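Local coordinates for protein endoglucanase A (Clostridium cellulolyticum, PDB 1EDG) that hydrolyses internal beta-1,4-glucosidic bonds of cellulose as the catalytic domain of a family 5 endoglucanase, at residues 131-142 against 191-202. Numbering follows the deposited sequence.
Sequences YFPSSQYMASSK and DSINCINQLNQD
With chi1 at 171°, Asp-191 swings its carboxylate away from its own backbone N and presents both oxygens to Ser-135, whose chi1 of -70° sets OG beside its own backbone N, so that hydroxyl and amide each face one oxygen. The result is a two-pronged grip: Ser-135 OG donates to Asp-191 OD1 at 2.6 Å, and Ser-135 N to Asp-191 OD2 at 3.1 Å, each reaching a syn lone pair, which fixes the rotation of the carboxylate. The next residue, Ser-192, donates from OG to Pro-133 O at 2.8 Å, in the carbonyl plane, and ties down the inverse gamma turn centred on Pro-133. Between these polar ties and the far end lies an apolar seam. The bent chain of Met-138 lays its CE against Cys-195 CB (3.5 Å) and Leu-199 CD1, a methyl that also approaches the Tyr-131 ring, while Pro-133 CB rests on Ile-196 CG1. At the other end Lys-142 crosses Asp-202 nearly at a right angle, its NZ forming a salt bridge to OD2 (2.8 Å). The contact thus illustrates lateral packing in a TIM barrel: helices 138-155 and 187-209, which follow strands 116-120 and 163-166, lie side by side outside the barrel, inclined by 31° over these segments, and the loop end just ahead of helix 138-155 packs against the N-terminal half of helix 187-209.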
ATOM      1  N   TYR A 131       7.243 -16.716  -3.238  1.00 12.75           N
ATOM      2  CA  TYR A 131       6.199 -17.205  -4.137  1.00 12.30           C
ATOM      3  C   TYR A 131       6.406 -16.602  -5.525  1.00 12.07           C
ATOM      4  O   TYR A 131       7.162 -15.644  -5.684  1.00 13.61           O
ATOM      5  CB  TYR A 131       4.793 -16.863  -3.591  1.00 11.37           C
ATOM      6  CG  TYR A 131       4.405 -15.393  -3.644  1.00 11.75           C
ATOM      7  CD1 TYR A 131       4.747 -14.521  -2.611  1.00 12.55           C
ATOM      8  CD2 TYR A 131       3.719 -14.873  -4.738  1.00 11.19           C
ATOM      9  CE1 TYR A 131       4.417 -13.162  -2.671  1.00 12.29           C
ATOM     10  CE2 TYR A 131       3.388 -13.519  -4.809  1.00 13.44           C
ATOM     11  CZ  TYR A 131       3.745 -12.671  -3.772  1.00 12.38           C
ATOM     12  OH  TYR A 131       3.442 -11.331  -3.858  1.00 12.13           O
ATOM     13  N   PHE A 132       5.789 -17.203  -6.536  1.00 11.71           N
ATOM     14  CA  PHE A 132       5.873 -16.711  -7.910  1.00 12.20           C
ATOM     15  C   PHE A 132       4.541 -17.128  -8.513  1.00 13.11           C
ATOM     16  O   PHE A 132       4.216 -18.315  -8.563  1.00 11.96           O
ATOM     17  CB  PHE A 132       7.044 -17.343  -8.673  1.00 12.66           C
ATOM     18  CG  PHE A 132       7.375 -16.634  -9.955  1.00 13.18           C
ATOM     19  CD1 PHE A 132       8.220 -15.527  -9.956  1.00 13.92           C
ATOM     20  CD2 PHE A 132       6.818 -17.047 -11.162  1.00 14.38           C
ATOM     21  CE1 PHE A 132       8.503 -14.839 -11.143  1.00 13.84           C
ATOM     22  CE2 PHE A 132       7.096 -16.363 -12.354  1.00 13.55           C
ATOM     23  CZ  PHE A 132       7.938 -15.260 -12.342  1.00 12.90           C
ATOM     24  N   PRO A 133       3.731 -16.147  -8.941  1.00 14.13           N
ATOM     25  CA  PRO A 133       2.406 -16.368  -9.529  1.00 15.08           C
ATOM     26  C   PRO A 133       2.309 -16.973 -10.932  1.00 15.81           C
ATOM     27  O   PRO A 133       1.928 -16.289 -11.881  1.00 15.58           O
ATOM     28  CB  PRO A 133       1.783 -14.975  -9.467  1.00 13.84           C
ATOM     29  CG  PRO A 133       2.946 -14.100  -9.763  1.00 13.67           C
ATOM     30  CD  PRO A 133       4.048 -14.706  -8.903  1.00 14.07           C
ATOM     31  N   SER A 134       2.666 -18.247 -11.051  1.00 16.82           N
ATOM     32  CA  SER A 134       2.561 -18.973 -12.317  1.00 18.38           C
ATOM     33  C   SER A 134       2.307 -20.425 -11.926  1.00 17.55           C
ATOM     34  O   SER A 134       2.704 -20.858 -10.839  1.00 15.40           O
ATOM     35  CB  SER A 134       3.820 -18.824 -13.184  1.00 18.88           C
ATOM     36  OG  SER A 134       4.894 -19.620 -12.718  1.00 23.00           O
ATOM     37  N   SER A 135       1.607 -21.163 -12.782  1.00 18.40           N
ATOM     38  CA  SER A 135       1.265 -22.554 -12.495  1.00 18.68           C
ATOM     39  C   SER A 135       2.418 -23.477 -12.115  1.00 16.98           C
ATOM     40  O   SER A 135       2.276 -24.307 -11.215  1.00 16.87           O
ATOM     41  CB  SER A 135       0.462 -23.154 -13.649  1.00 20.42           C
ATOM     42  OG  SER A 135      -0.831 -22.577 -13.705  1.00 22.85           O
ATOM     43  N   GLN A 136       3.567 -23.320 -12.762  1.00 18.90           N
ATOM     44  CA  GLN A 136       4.704 -24.179 -12.444  1.00 22.07           C
ATOM     45  C   GLN A 136       5.163 -24.015 -10.998  1.00 21.34           C
ATOM     46  O   GLN A 136       5.697 -24.952 -10.395  1.00 19.93           O
ATOM     47  CB  GLN A 136       5.878 -23.922 -13.393  1.00 26.24           C
ATOM     48  CG  GLN A 136       7.022 -24.921 -13.203  1.00 33.60           C
ATOM     49  CD  GLN A 136       8.142 -24.752 -14.209  1.00 37.89           C
ATOM     50  OE1 GLN A 136       8.520 -23.632 -14.563  1.00 40.91           O
ATOM     51  NE2 GLN A 136       8.689 -25.869 -14.670  1.00 40.74           N
ATOM     52  N   TYR A 137       4.903 -22.844 -10.423  1.00 18.63           N
ATOM     53  CA  TYR A 137       5.321 -22.570  -9.057  1.00 17.47           C
ATOM     54  C   TYR A 137       4.222 -22.544  -8.003  1.00 17.33           C
ATOM     55  O   TYR A 137       4.461 -22.107  -6.877  1.00 15.70           O
ATOM     56  CB  TYR A 137       6.122 -21.269  -9.024  1.00 18.89           C
ATOM     57  CG  TYR A 137       7.405 -21.358  -9.810  1.00 20.66           C
ATOM     58  CD1 TYR A 137       8.548 -21.930  -9.250  1.00 21.85           C
ATOM     59  CD2 TYR A 137       7.467 -20.912 -11.127  1.00 22.19           C
ATOM     60  CE1 TYR A 137       9.719 -22.058  -9.983  1.00 23.31           C
ATOM     61  CE2 TYR A 137       8.634 -21.036 -11.871  1.00 23.80           C
ATOM     62  CZ  TYR A 137       9.754 -21.611 -11.294  1.00 25.29           C
ATOM     63  OH  TYR A 137      10.906 -21.754 -12.036  1.00 29.47           O
ATOM     64  N   MET A 138       3.049 -23.086  -8.322  1.00 15.76           N
ATOM     65  CA  MET A 138       1.941 -23.083  -7.370  1.00 17.34           C
ATOM     66  C   MET A 138       2.180 -23.851  -6.079  1.00 16.70           C
ATOM     67  O   MET A 138       1.743 -23.418  -5.013  1.00 16.29           O
ATOM     68  CB  MET A 138       0.642 -23.556  -8.028  1.00 20.69           C
ATOM     69  CG  MET A 138      -0.167 -22.439  -8.685  1.00 27.76           C
ATOM     70  SD  MET A 138      -0.678 -21.109  -7.535  1.00 32.02           S
ATOM     71  CE  MET A 138       0.604 -19.894  -7.873  1.00 31.15           C
ATOM     72  N   ALA A 139       2.885 -24.977  -6.163  1.00 15.06           N
ATOM     73  CA  ALA A 139       3.162 -25.798  -4.988  1.00 15.50           C
ATOM     74  C   ALA A 139       3.925 -25.036  -3.909  1.00 14.34           C
ATOM     75  O   ALA A 139       3.489 -24.972  -2.760  1.00 15.55           O
ATOM     76  CB  ALA A 139       3.933 -27.048  -5.385  1.00 17.08           C
ATOM     77  N   SER A 140       5.067 -24.468  -4.277  1.00 12.70           N
ATOM     78  CA  SER A 140       5.873 -23.719  -3.326  1.00 13.24           C
ATOM     79  C   SER A 140       5.195 -22.408  -2.918  1.00 12.41           C
ATOM     80  O   SER A 140       5.256 -22.008  -1.749  1.00 12.98           O
ATOM     81  CB  SER A 140       7.264 -23.449  -3.905  1.00 12.71           C
ATOM     82  OG  SER A 140       7.179 -22.996  -5.244  1.00 14.00           O
ATOM     83  N   SER A 141       4.538 -21.758  -3.876  1.00 11.45           N
ATOM     84  CA  SER A 141       3.842 -20.495  -3.617  1.00 12.06           C
ATOM     85  C   SER A 141       2.768 -20.665  -2.553  1.00 12.56           C
ATOM     86  O   SER A 141       2.687 -19.866  -1.617  1.00 12.73           O
ATOM     87  CB  SER A 141       3.230 -19.931  -4.903  1.00 10.69           C
ATOM     88  OG  SER A 141       4.237 -19.574  -5.841  1.00 12.43           O
ATOM     89  N   LYS A 142       1.959 -21.713  -2.678  1.00 11.98           N
ATOM     90  CA  LYS A 142       0.911 -21.984  -1.700  1.00 13.09           C
ATOM     91  C   LYS A 142       1.518 -22.254  -0.337  1.00 12.37           C
ATOM     92  O   LYS A 142       1.009 -21.779   0.679  1.00 11.48           O
ATOM     93  CB  LYS A 142       0.078 -23.195  -2.116  1.00 15.89           C
ATOM     94  CG  LYS A 142      -0.911 -22.929  -3.228  1.00 21.31           C
ATOM     95  CD  LYS A 142      -1.536 -24.238  -3.700  1.00 24.37           C
ATOM     96  CE  LYS A 142      -2.977 -24.044  -4.113  1.00 27.80           C
ATOM     97  NZ  LYS A 142      -3.843 -23.860  -2.910  1.00 28.77           N
ATOM     98  N   ASP A 191      -2.697 -16.730 -16.934  1.00 17.82           N
ATOM     99  CA  ASP A 191      -2.377 -17.821 -16.020  1.00 17.64           C
ATOM    100  C   ASP A 191      -2.006 -17.204 -14.662  1.00 16.34           C
ATOM    101  O   ASP A 191      -2.471 -17.656 -13.614  1.00 15.95           O
ATOM    102  CB  ASP A 191      -1.196 -18.637 -16.565  1.00 19.15           C
ATOM    103  CG  ASP A 191      -0.670 -19.652 -15.561  1.00 20.91           C
ATOM    104  OD1 ASP A 191      -1.430 -20.561 -15.172  1.00 22.41           O
ATOM    105  OD2 ASP A 191       0.506 -19.538 -15.156  1.00 22.57           O
ATOM    106  N   SER A 192      -1.200 -16.146 -14.702  1.00 15.91           N
ATOM    107  CA  SER A 192      -0.758 -15.443 -13.495  1.00 16.36           C
ATOM    108  C   SER A 192      -1.953 -14.887 -12.701  1.00 15.50           C
ATOM    109  O   SER A 192      -2.042 -15.077 -11.486  1.00 16.36           O
ATOM    110  CB  SER A 192       0.213 -14.319 -13.877  1.00 17.29           C
ATOM    111  OG  SER A 192       0.919 -13.833 -12.749  1.00 18.83           O
ATOM    112  N   ILE A 193      -2.892 -14.252 -13.398  1.00 15.22           N
ATOM    113  CA  ILE A 193      -4.089 -13.688 -12.777  1.00 13.75           C
ATOM    114  C   ILE A 193      -4.879 -14.771 -12.045  1.00 15.31           C
ATOM    115  O   ILE A 193      -5.359 -14.560 -10.925  1.00 14.76           O
ATOM    116  CB  ILE A 193      -4.981 -13.004 -13.842  1.00 14.82           C
ATOM    117  CG1 ILE A 193      -4.312 -11.713 -14.328  1.00 14.51           C
ATOM    118  CG2 ILE A 193      -6.387 -12.736 -13.295  1.00 13.94           C
ATOM    119  CD1 ILE A 193      -5.024 -11.036 -15.490  1.00 15.00           C
ATOM    120  N   ASN A 194      -5.003 -15.938 -12.670  1.00 15.92           N
ATOM    121  CA  ASN A 194      -5.722 -17.052 -12.055  1.00 17.19           C
ATOM    122  C   ASN A 194      -4.967 -17.530 -10.816  1.00 14.82           C
ATOM    123  O   ASN A 194      -5.569 -17.794  -9.774  1.00 13.59           O
ATOM    124  CB  ASN A 194      -5.914 -18.193 -13.060  1.00 21.47           C
ATOM    125  CG  ASN A 194      -6.781 -17.786 -14.245  1.00 27.07           C
ATOM    126  OD1 ASN A 194      -7.660 -16.922 -14.127  1.00 29.76           O
ATOM    127  ND2 ASN A 194      -6.537 -18.403 -15.397  1.00 29.09           N
ATOM    128  N   CYS A 195      -3.640 -17.597 -10.919  1.00 12.93           N
ATOM    129  CA  CYS A 195      -2.807 -18.012  -9.796  1.00 12.47           C
ATOM    130  C   CYS A 195      -2.944 -17.020  -8.638  1.00 11.25           C
ATOM    131  O   CYS A 195      -2.967 -17.417  -7.473  1.00 10.34           O
ATOM    132  CB  CYS A 195      -1.341 -18.118 -10.222  1.00 14.46           C
ATOM    133  SG  CYS A 195      -0.950 -19.581 -11.225  1.00 17.15           S
ATOM    134  N   ILE A 196      -3.029 -15.731  -8.966  1.00 11.73           N
ATOM    135  CA  ILE A 196      -3.176 -14.688  -7.952  1.00 11.56           C
ATOM    136  C   ILE A 196      -4.532 -14.843  -7.258  1.00 10.98           C
ATOM    137  O   ILE A 196      -4.629 -14.706  -6.035  1.00 11.03           O
ATOM    138  CB  ILE A 196      -2.994 -13.279  -8.572  1.00 11.59           C
ATOM    139  CG1 ILE A 196      -1.526 -13.095  -8.994  1.00 11.54           C
ATOM    140  CG2 ILE A 196      -3.437 -12.189  -7.588  1.00 12.17           C
ATOM    141  CD1 ILE A 196      -1.255 -11.852  -9.809  1.00 10.93           C
ATOM    142  N   ASN A 197      -5.569 -15.193  -8.018  1.00 11.59           N
ATOM    143  CA  ASN A 197      -6.893 -15.411  -7.437  1.00 11.31           C
ATOM    144  C   ASN A 197      -6.804 -16.551  -6.414  1.00 11.08           C
ATOM    145  O   ASN A 197      -7.357 -16.459  -5.311  1.00 10.60           O
ATOM    146  CB  ASN A 197      -7.931 -15.766  -8.521  1.00 12.42           C
ATOM    147  CG  ASN A 197      -8.354 -14.565  -9.356  1.00 13.41           C
ATOM    148  OD1 ASN A 197      -8.292 -13.419  -8.903  1.00 13.82           O
ATOM    149  ND2 ASN A 197      -8.807 -14.825 -10.578  1.00 13.30           N
ATOM    150  N   GLN A 198      -6.074 -17.610  -6.771  1.00 11.12           N
ATOM    151  CA  GLN A 198      -5.898 -18.764  -5.890  1.00 13.09           C
ATOM    152  C   GLN A 198      -5.101 -18.411  -4.632  1.00 11.18           C
ATOM    153  O   GLN A 198      -5.485 -18.786  -3.522  1.00 11.71           O
ATOM    154  CB  GLN A 198      -5.221 -19.918  -6.645  1.00 17.79           C
ATOM    155  CG  GLN A 198      -6.061 -20.488  -7.805  1.00 25.91           C
ATOM    156  CD  GLN A 198      -5.328 -21.559  -8.617  1.00 30.03           C
ATOM    157  OE1 GLN A 198      -5.117 -21.410  -9.827  1.00 32.35           O
ATOM    158  NE2 GLN A 198      -4.942 -22.647  -7.955  1.00 32.03           N
ATOM    159  N   LEU A 199      -4.009 -17.672  -4.798  1.00 10.43           N
ATOM    160  CA  LEU A 199      -3.186 -17.275  -3.657  1.00  9.69           C
ATOM    161  C   LEU A 199      -3.933 -16.348  -2.692  1.00  9.34           C
ATOM    162  O   LEU A 199      -3.792 -16.473  -1.473  1.00  9.53           O
ATOM    163  CB  LEU A 199      -1.865 -16.667  -4.132  1.00  9.22           C
ATOM    164  CG  LEU A 199      -0.947 -17.670  -4.850  1.00  9.54           C
ATOM    165  CD1 LEU A 199       0.256 -16.949  -5.445  1.00 11.62           C
ATOM    166  CD2 LEU A 199      -0.514 -18.782  -3.903  1.00  9.09           C
ATOM    167  N   ASN A 200      -4.753 -15.447  -3.229  1.00  9.41           N
ATOM    168  CA  ASN A 200      -5.552 -14.555  -2.386  1.00  8.53           C
ATOM    169  C   ASN A 200      -6.520 -15.408  -1.563  1.00  8.70           C
ATOM    170  O   ASN A 200      -6.727 -15.171  -0.369  1.00  9.41           O
ATOM    171  CB  ASN A 200      -6.332 -13.552  -3.245  1.00  8.57           C
ATOM    172  CG  ASN A 200      -5.543 -12.293  -3.536  1.00  9.23           C
ATOM    173  OD1 ASN A 200      -4.745 -11.846  -2.707  1.00 11.29           O
ATOM    174  ND2 ASN A 200      -5.777 -11.697  -4.698  1.00  7.85           N
ATOM    175  N   GLN A 201      -7.091 -16.426  -2.205  1.00  9.32           N
ATOM    176  CA  GLN A 201      -8.019 -17.334  -1.543  1.00  9.16           C
ATOM    177  C   GLN A 201      -7.317 -18.107  -0.418  1.00  9.14           C
ATOM    178  O   GLN A 201      -7.858 -18.240   0.681  1.00 10.55           O
ATOM    179  CB  GLN A 201      -8.633 -18.301  -2.562  1.00  9.53           C
ATOM    180  CG  GLN A 201      -9.706 -19.193  -1.981  1.00  9.97           C
ATOM    181  CD  GLN A 201     -10.922 -18.416  -1.511  1.00 11.45           C
ATOM    182  OE1 GLN A 201     -11.696 -17.918  -2.326  1.00 14.04           O
ATOM    183  NE2 GLN A 201     -11.098 -18.314  -0.204  1.00  9.69           N
ATOM    184  N   ASP A 202      -6.110 -18.601  -0.684  1.00 10.14           N
ATOM    185  CA  ASP A 202      -5.348 -19.342   0.330  1.00 11.67           C
ATOM    186  C   ASP A 202      -5.021 -18.444   1.530  1.00 10.69           C
ATOM    187  O   ASP A 202      -5.104 -18.878   2.677  1.00 11.56           O
ATOM    188  CB  ASP A 202      -4.053 -19.909  -0.267  1.00 12.85           C
ATOM    189  CG  ASP A 202      -4.310 -21.015  -1.287  1.00 18.17           C
ATOM    190  OD1 ASP A 202      -5.267 -21.798  -1.103  1.00 20.22           O
ATOM    191  OD2 ASP A 202      -3.554 -21.102  -2.277  1.00 18.67           O
TER